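Local coordinates for protein ulvan Lyase-PL25 (Pseudoalteromonas sp. PLSV, PDB 5UAM) that cleaves ulvan, the sulfated cell-wall polysaccharide of green seaweeds, as a polysaccharide lyase built on a beta-propeller fold, at residues V26-L38 against L429-L443. Numbering follows the deposited sequence. Where two conformers were deposited one is given.
Sequences VGYFADNGVGNPL and LVAEKVSDEGIKMYL
Gly33 and Ile439 exchange two backbone hydrogen bonds, Ile439 N to Gly33 O (2.9 Å) and Gly33 N to Ile439 O. Gly438 also faces Gly33, forming a G1 beta bulge, and its positive phi suits glycine. Gly33, lacking a side chain, lets Met441 SD and Ile439 come close. Further along, Met441 receives Phe29 N at its O and gives its N to Ala30 O, both at 2.9 Å, while Gly35 N reaches Asp436 O (2.8 Å). In the conformer given, Lys433 NZ donates to Asn36 OD1 (3.1 Å) from above the plane of the amide carbonyl; Asn36 is probably a substrate-binding residue.

On the outer side, Tyr28 has CG between its backbone N and carbonyl carbon (chi1 52°), which lays the ring across Lys440, whose CD sits 3.7 Å from the ring centroid. Val26 CG2 covers the opposite face, and Tyr28 CB lies over a face of the Tyr442 ring, a CH-pi contact. An alanine here would keep that CB contact but would probably leave the aliphatic chain of Lys440 without its aromatic cover. Inward, Met441 CB lies over the Phe29 ring, and Met441 CE meets Leu38 CD1 tip to tip (3.7 Å), with Pro37 against Ala431.

A few backbone bonds, supplemented by aromatic and apolar packing, thus tie the short strand 30-33 to the C-terminal hairpin, consistent with the ring closure of a beta-propeller.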
ATOM      1  N   VAL A  26     -17.876  12.782  17.117  1.00 20.57           N
ATOM      2  CA  VAL A  26     -17.178  13.328  15.961  1.00 21.53           C
ATOM      3  C   VAL A  26     -16.835  12.188  15.008  1.00 17.98           C
ATOM      4  O   VAL A  26     -16.794  11.012  15.377  1.00 18.33           O
ATOM      5  CB  VAL A  26     -15.930  14.158  16.353  1.00 21.10           C
ATOM      6  CG1 VAL A  26     -16.347  15.388  17.152  1.00 24.04           C
ATOM      7  CG2 VAL A  26     -14.944  13.334  17.138  1.00 20.53           C
ATOM      8  N   GLY A  27     -16.561  12.549  13.751  1.00 18.14           N
ATOM      9  CA  GLY A  27     -16.316  11.535  12.733  1.00 17.55           C
ATOM     10  C   GLY A  27     -14.930  10.929  12.738  1.00 16.87           C
ATOM     11  O   GLY A  27     -14.707   9.883  12.110  1.00 17.52           O
ATOM     12  N   TYR A  28     -13.980  11.568  13.416  1.00 16.75           N
ATOM     13  CA  TYR A  28     -12.595  11.158  13.427  1.00 16.01           C
ATOM     14  C   TYR A  28     -12.255  10.521  14.771  1.00 14.88           C
ATOM     15  O   TYR A  28     -12.831  10.880  15.802  1.00 16.85           O
ATOM     16  CB  TYR A  28     -11.675  12.348  13.110  1.00 17.66           C
ATOM     17  CG  TYR A  28     -11.923  13.564  13.969  1.00 17.95           C
ATOM     18  CD1 TYR A  28     -12.917  14.466  13.657  1.00 18.78           C
ATOM     19  CD2 TYR A  28     -11.143  13.818  15.086  1.00 17.97           C
ATOM     20  CE1 TYR A  28     -13.145  15.587  14.455  1.00 21.72           C
ATOM     21  CE2 TYR A  28     -11.352  14.919  15.874  1.00 19.92           C
ATOM     22  CZ  TYR A  28     -12.352  15.814  15.556  1.00 19.54           C
ATOM     23  OH  TYR A  28     -12.615  16.944  16.323  1.00 24.31           O
ATOM     24  N   PHE A  29     -11.323   9.573  14.741  1.00 14.36           N
ATOM     25  CA  PHE A  29     -10.912   8.851  15.937  1.00 14.26           C
ATOM     26  C   PHE A  29      -9.566   9.308  16.482  1.00 16.27           C
ATOM     27  O   PHE A  29      -9.201   8.903  17.585  1.00 16.72           O
ATOM     28  CB  PHE A  29     -10.886   7.334  15.683  1.00 14.54           C
ATOM     29  CG  PHE A  29      -9.830   6.894  14.695  1.00 13.71           C
ATOM     30  CD1 PHE A  29      -8.534   6.637  15.108  1.00 13.91           C
ATOM     31  CD2 PHE A  29     -10.145   6.717  13.360  1.00 14.24           C
ATOM     32  CE1 PHE A  29      -7.568   6.255  14.207  1.00 12.47           C
ATOM     33  CE2 PHE A  29      -9.177   6.320  12.446  1.00 13.71           C
ATOM     34  CZ  PHE A  29      -7.881   6.101  12.874  1.00 13.30           C
ATOM     35  N   ALA A  30      -8.838  10.143  15.737  1.00 14.47           N
ATOM     36  CA  ALA A  30      -7.575  10.718  16.161  1.00 15.38           C
ATOM     37  C   ALA A  30      -7.344  11.977  15.342  1.00 16.38           C
ATOM     38  O   ALA A  30      -7.909  12.145  14.258  1.00 16.61           O
ATOM     39  CB  ALA A  30      -6.415   9.740  15.951  1.00 15.17           C
ATOM     40  N   ASP A  31      -6.500  12.863  15.867  1.00 15.66           N
ATOM     41  CA  ASP A  31      -6.261  14.143  15.206  1.00 16.64           C
ATOM     42  C   ASP A  31      -4.782  14.518  15.168  1.00 15.06           C
ATOM     43  O   ASP A  31      -4.447  15.702  15.129  1.00 17.37           O
ATOM     44  CB  ASP A  31      -7.076  15.259  15.853  1.00 17.66           C
ATOM     45  CG  ASP A  31      -6.750  15.463  17.315  1.00 17.39           C
ATOM     46  OD1 ASP A  31      -5.882  14.753  17.850  1.00 22.27           O
ATOM     47  OD2 ASP A  31      -7.367  16.372  17.906  1.00 25.33           O
ATOM     48  N   ASN A  32      -3.890  13.522  15.115  1.00 14.78           N
ATOM     49  CA  ASN A  32      -2.452  13.772  15.167  1.00 16.10           C
ATOM     50  C   ASN A  32      -1.686  13.182  13.987  1.00 14.70           C
ATOM     51  O   ASN A  32      -0.466  13.050  14.071  1.00 16.91           O
ATOM     52  CB  ASN A  32      -1.846  13.270  16.481  1.00 17.13           C
ATOM     53  CG  ASN A  32      -1.931  11.779  16.640  1.00 19.07           C
ATOM     54  OD1 ASN A  32      -2.631  11.082  15.903  1.00 16.15           O
ATOM     55  ND2 ASN A  32      -1.184  11.257  17.625  1.00 25.27           N
ATOM     56  N   GLY A  33      -2.340  12.873  12.871  1.00 13.44           N
ATOM     57  CA  GLY A  33      -1.600  12.400  11.719  1.00 12.76           C
ATOM     58  C   GLY A  33      -0.656  13.462  11.185  1.00 15.45           C
ATOM     59  O   GLY A  33      -0.875  14.653  11.360  1.00 15.70           O
ATOM     60  N   VAL A  34       0.414  13.014  10.505  1.00 13.42           N
ATOM     61  CA  VAL A  34       1.351  13.920   9.850  1.00 13.96           C
ATOM     62  C   VAL A  34       1.634  13.464   8.425  1.00 14.27           C
ATOM     63  O   VAL A  34       1.532  12.282   8.087  1.00 13.92           O
ATOM     64  CB  VAL A  34       2.694  14.110  10.593  1.00 15.03           C
ATOM     65  CG1 VAL A  34       2.447  14.485  12.034  1.00 16.13           C
ATOM     66  CG2 VAL A  34       3.571  12.884  10.494  1.00 15.77           C
ATOM     67  N   GLY A  35       2.017  14.435   7.594  1.00 14.82           N
ATOM     68  CA  GLY A  35       2.458  14.117   6.235  1.00 13.69           C
ATOM     69  C   GLY A  35       1.343  13.479   5.434  1.00 16.03           C
ATOM     70  O   GLY A  35       0.243  14.024   5.336  1.00 15.68           O
ATOM     71  N   ASN A  36       1.629  12.326   4.830  1.00 14.99           N
ATOM     72  CA  ASN A  36       0.609  11.428   4.286  1.00 14.03           C
ATOM     73  C   ASN A  36       0.455  10.309   5.300  1.00 13.56           C
ATOM     74  O   ASN A  36       1.347   9.450   5.404  1.00 14.15           O
ATOM     75  CB  ASN A  36       1.045  10.827   2.945  1.00 15.34           C
ATOM     76  CG  ASN A  36       1.168  11.824   1.865  1.00 18.57           C
ATOM     77  OD1 ASN A  36       0.535  12.880   1.875  1.00 21.17           O
ATOM     78  ND2 ASN A  36       2.003  11.506   0.885  1.00 20.03           N
ATOM     79  N   PRO A  37      -0.611  10.266   6.101  1.00 12.39           N
ATOM     80  CA  PRO A  37      -0.631   9.293   7.197  1.00 12.35           C
ATOM     81  C   PRO A  37      -0.956   7.875   6.788  1.00 11.36           C
ATOM     82  O   PRO A  37      -0.775   6.967   7.609  1.00 11.97           O
ATOM     83  CB  PRO A  37      -1.708   9.829   8.139  1.00 14.38           C
ATOM     84  CG  PRO A  37      -1.767  11.282   7.862  1.00 13.90           C
ATOM     85  CD  PRO A  37      -1.506  11.403   6.369  1.00 12.72           C
ATOM     86  N   LEU A  38      -1.397   7.687   5.544  1.00 11.59           N
ATOM     87  CA  LEU A  38      -1.879   6.424   5.009  1.00 10.38           C
ATOM     88  C   LEU A  38      -1.537   6.377   3.534  1.00 11.40           C
ATOM     89  O   LEU A  38      -1.391   7.416   2.884  1.00 11.41           O
ATOM     90  CB  LEU A  38      -3.405   6.362   5.081  1.00 11.79           C
ATOM     91  CG  LEU A  38      -4.062   6.474   6.450  1.00 11.06           C
ATOM     92  CD1 LEU A  38      -5.542   6.763   6.273  1.00 12.65           C
ATOM     93  CD2 LEU A  38      -3.843   5.215   7.243  1.00 12.39           C
ATOM     94  N   LEU A 429      -9.520   3.377   5.884  1.00 11.94           N
ATOM     95  CA  LEU A 429      -9.015   4.507   6.662  1.00 10.96           C
ATOM     96  C   LEU A 429      -8.771   5.703   5.756  1.00 11.98           C
ATOM     97  O   LEU A 429      -8.374   5.551   4.590  1.00 12.03           O
ATOM     98  CB  LEU A 429      -7.726   4.109   7.368  1.00 13.36           C
ATOM     99  CG  LEU A 429      -7.956   3.138   8.507  1.00 12.89           C
ATOM    100  CD1 LEU A 429      -6.726   2.344   8.840  1.00 13.52           C
ATOM    101  CD2 LEU A 429      -8.423   3.896   9.745  1.00 16.29           C
ATOM    102  N   VAL A 430      -9.021   6.904   6.294  1.00 12.10           N
ATOM    103  CA  VAL A 430      -8.930   8.139   5.531  1.00 12.35           C
ATOM    104  C   VAL A 430      -8.241   9.173   6.405  1.00 12.69           C
ATOM    105  O   VAL A 430      -8.529   9.269   7.603  1.00 14.10           O
ATOM    106  CB  VAL A 430     -10.331   8.681   5.163  1.00 14.56           C
ATOM    107  CG1 VAL A 430     -10.217   9.785   4.104  1.00 16.29           C
ATOM    108  CG2 VAL A 430     -11.241   7.580   4.695  1.00 19.11           C
ATOM    109  N   ALA A 431      -7.355   9.961   5.809  1.00 12.95           N
ATOM    110  CA  ALA A 431      -6.698  11.085   6.476  1.00 11.74           C
ATOM    111  C   ALA A 431      -7.074  12.375   5.771  1.00 12.68           C
ATOM    112  O   ALA A 431      -6.922  12.497   4.555  1.00 13.07           O
ATOM    113  CB  ALA A 431      -5.177  10.894   6.450  1.00 13.08           C
ATOM    114  N   GLU A 432      -7.555  13.344   6.541  1.00 13.06           N
ATOM    115  CA  GLU A 432      -8.018  14.627   6.009  1.00 12.60           C
ATOM    116  C   GLU A 432      -6.836  15.592   6.030  1.00 14.88           C
ATOM    117  O   GLU A 432      -6.592  16.305   7.008  1.00 15.67           O
ATOM    118  CB  GLU A 432      -9.180  15.146   6.857  1.00 14.09           C
ATOM    119  CG  GLU A 432      -9.749  16.491   6.456  1.00 14.08           C
ATOM    120  CD  GLU A 432     -10.736  17.010   7.466  1.00 17.63           C
ATOM    121  OE1 GLU A 432     -10.789  16.468   8.593  1.00 20.46           O
ATOM    122  OE2 GLU A 432     -11.467  17.948   7.138  1.00 17.98           O
ATOM    123  N   LYS A 433      -6.068  15.605   4.945  1.00 14.44           N
ATOM    124  CA  LYS A 433      -4.888  16.455   4.862  0.54 15.06           C
ATOM    125  C   LYS A 433      -5.301  17.901   4.646  1.00 16.25           C
ATOM    126  O   LYS A 433      -5.932  18.233   3.636  1.00 18.19           O
ATOM    127  CB  LYS A 433      -4.005  15.996   3.710  0.54 15.55           C
ATOM    128  CG  LYS A 433      -3.513  14.577   3.867  0.54 15.84           C
ATOM    129  CD  LYS A 433      -2.469  14.238   2.836  0.54 16.58           C
ATOM    130  CE  LYS A 433      -3.071  14.098   1.460  0.54 15.93           C
ATOM    131  NZ  LYS A 433      -2.044  13.726   0.443  0.54 18.84           N
ATOM    132  N   VAL A 434      -4.927  18.764   5.588  1.00 16.83           N
ATOM    133  CA  VAL A 434      -5.176  20.196   5.490  1.00 16.77           C
ATOM    134  C   VAL A 434      -3.823  20.883   5.549  1.00 21.37           C
ATOM    135  O   VAL A 434      -3.374  21.480   4.568  1.00 25.65           O
ATOM    136  CB  VAL A 434      -6.122  20.668   6.602  1.00 17.82           C
ATOM    137  CG1 VAL A 434      -6.420  22.149   6.473  1.00 21.20           C
ATOM    138  CG2 VAL A 434      -7.405  19.881   6.525  1.00 19.61           C
ATOM    139  N   SER A 435      -3.159  20.813   6.698  1.00 21.34           N
ATOM    140  CA  SER A 435      -1.729  21.072   6.732  1.00 20.69           C
ATOM    141  C   SER A 435      -1.031  19.731   6.818  1.00 21.29           C
ATOM    142  O   SER A 435      -1.634  18.684   6.590  1.00 22.48           O
ATOM    143  CB  SER A 435      -1.360  21.972   7.899  1.00 26.51           C
ATOM    144  OG  SER A 435      -1.550  21.280   9.096  1.00 27.62           O
ATOM    145  N   ASP A 436       0.257  19.745   7.130  1.00 22.90           N
ATOM    146  CA  ASP A 436       0.961  18.475   7.232  1.00 20.17           C
ATOM    147  C   ASP A 436       1.083  17.963   8.660  1.00 20.02           C
ATOM    148  O   ASP A 436       1.744  16.947   8.880  1.00 17.95           O
ATOM    149  CB  ASP A 436       2.312  18.535   6.523  1.00 27.18           C
ATOM    150  CG  ASP A 436       3.204  19.602   7.045  1.00 31.00           C
ATOM    151  OD1 ASP A 436       2.877  20.249   8.061  1.00 30.05           O
ATOM    152  OD2 ASP A 436       4.264  19.807   6.407  1.00 43.33           O
ATOM    153  N   GLU A 437       0.414  18.588   9.625  1.00 18.56           N
ATOM    154  CA  GLU A 437       0.349  18.057  10.982  1.00 17.73           C
ATOM    155  C   GLU A 437      -1.074  18.188  11.499  1.00 19.76           C
ATOM    156  O   GLU A 437      -1.912  18.858  10.900  1.00 18.94           O
ATOM    157  CB  GLU A 437       1.349  18.730  11.917  1.00 22.38           C
ATOM    158  CG  GLU A 437       2.806  18.640  11.450  1.00 21.63           C
ATOM    159  CD  GLU A 437       3.757  19.309  12.419  1.00 31.05           C
ATOM    160  OE1 GLU A 437       3.594  19.116  13.641  1.00 32.03           O
ATOM    161  OE2 GLU A 437       4.652  20.041  11.967  1.00 33.86           O
ATOM    162  N   GLY A 438      -1.356  17.507  12.608  1.00 16.70           N
ATOM    163  CA  GLY A 438      -2.690  17.584  13.190  1.00 16.85           C
ATOM    164  C   GLY A 438      -3.785  17.028  12.306  1.00 16.54           C
ATOM    165  O   GLY A 438      -4.916  17.529  12.316  1.00 18.15           O
ATOM    166  N   ILE A 439      -3.480  15.989  11.543  1.00 14.33           N
ATOM    167  CA  ILE A 439      -4.393  15.485  10.535  1.00 13.21           C
ATOM    168  C   ILE A 439      -5.422  14.569  11.179  1.00 14.36           C
ATOM    169  O   ILE A 439      -5.076  13.625  11.906  1.00 14.71           O
ATOM    170  CB  ILE A 439      -3.606  14.752   9.432  1.00 12.92           C
ATOM    171  CG1 ILE A 439      -2.716  15.734   8.691  1.00 14.44           C
ATOM    172  CG2 ILE A 439      -4.561  14.058   8.456  1.00 14.69           C
ATOM    173  CD1 ILE A 439      -1.734  15.100   7.758  1.00 15.87           C
ATOM    174  N   LYS A 440      -6.692  14.837  10.893  1.00 15.81           N
ATOM    175  CA  LYS A 440      -7.789  14.037  11.417  1.00 15.56           C
ATOM    176  C   LYS A 440      -7.923  12.732  10.648  1.00 14.00           C
ATOM    177  O   LYS A 440      -7.836  12.693   9.411  1.00 13.72           O
ATOM    178  CB  LYS A 440      -9.096  14.822  11.382  1.00 15.22           C
ATOM    179  CG  LYS A 440      -9.081  15.986  12.340  1.00 17.68           C
ATOM    180  CD  LYS A 440     -10.400  16.754  12.274  1.00 20.88           C
ATOM    181  CE  LYS A 440     -10.434  17.926  13.238  1.00 26.58           C
ATOM    182  NZ  LYS A 440      -9.551  19.031  12.788  1.00 27.10           N
ATOM    183  N   MET A 441      -8.086  11.656  11.409  1.00 13.51           N
ATOM    184  CA  MET A 441      -8.098  10.287  10.910  1.00 11.91           C
ATOM    185  C   MET A 441      -9.499   9.713  11.060  1.00 14.06           C
ATOM    186  O   MET A 441     -10.116   9.828  12.134  1.00 14.35           O
ATOM    187  CB  MET A 441      -7.126   9.450  11.726  1.00 12.27           C
ATOM    188  CG  MET A 441      -5.704   9.969  11.775  1.00 13.61           C
ATOM    189  SD  MET A 441      -4.951  10.146  10.142  1.00 13.89           S
ATOM    190  CE  MET A 441      -5.144   8.473   9.505  1.00 16.02           C
ATOM    191  N   TYR A 442      -9.982   9.066  10.008  1.00 12.74           N
ATOM    192  CA  TYR A 442     -11.341   8.564   9.949  1.00 12.46           C
ATOM    193  C   TYR A 442     -11.355   7.099   9.550  1.00 14.29           C
ATOM    194  O   TYR A 442     -10.618   6.684   8.658  1.00 13.42           O
ATOM    195  CB  TYR A 442     -12.180   9.320   8.930  1.00 12.91           C
ATOM    196  CG  TYR A 442     -12.290  10.824   9.146  1.00 13.71           C
ATOM    197  CD1 TYR A 442     -11.215  11.664   8.907  1.00 15.45           C
ATOM    198  CD2 TYR A 442     -13.478  11.397   9.587  1.00 15.30           C
ATOM    199  CE1 TYR A 442     -11.328  13.049   9.084  1.00 15.54           C
ATOM    200  CE2 TYR A 442     -13.598  12.780   9.762  1.00 16.41           C
ATOM    201  CZ  TYR A 442     -12.510  13.594   9.526  1.00 16.74           C
ATOM    202  OH  TYR A 442     -12.631  14.955   9.716  1.00 18.18           O
ATOM    203  N   LEU A 443     -12.253   6.341  10.162  1.00 13.94           N
ATOM    204  CA  LEU A 443     -12.548   4.967   9.754  1.00 13.78           C
ATOM    205  C   LEU A 443     -13.932   4.989   9.125  1.00 14.24           C
ATOM    206  O   LEU A 443     -14.908   5.383   9.778  1.00 14.75           O
ATOM    207  CB  LEU A 443     -12.518   4.047  10.975  1.00 14.26           C
ATOM    208  CG  LEU A 443     -12.949   2.590  10.793  1.00 13.72           C
ATOM    209  CD1 LEU A 443     -12.046   1.909   9.780  1.00 15.14           C
ATOM    210  CD2 LEU A 443     -12.953   1.856  12.124  1.00 15.03           C
TER
HETATM  211  O   HOH W   1     -13.588   7.461  12.448  1.00 15.69           O
HETATM  212  O   HOH W   2       0.360  15.859  14.333  1.00 17.24           O
HETATM  213  O   HOH W   3      -0.409  16.630   4.690  1.00 22.60           O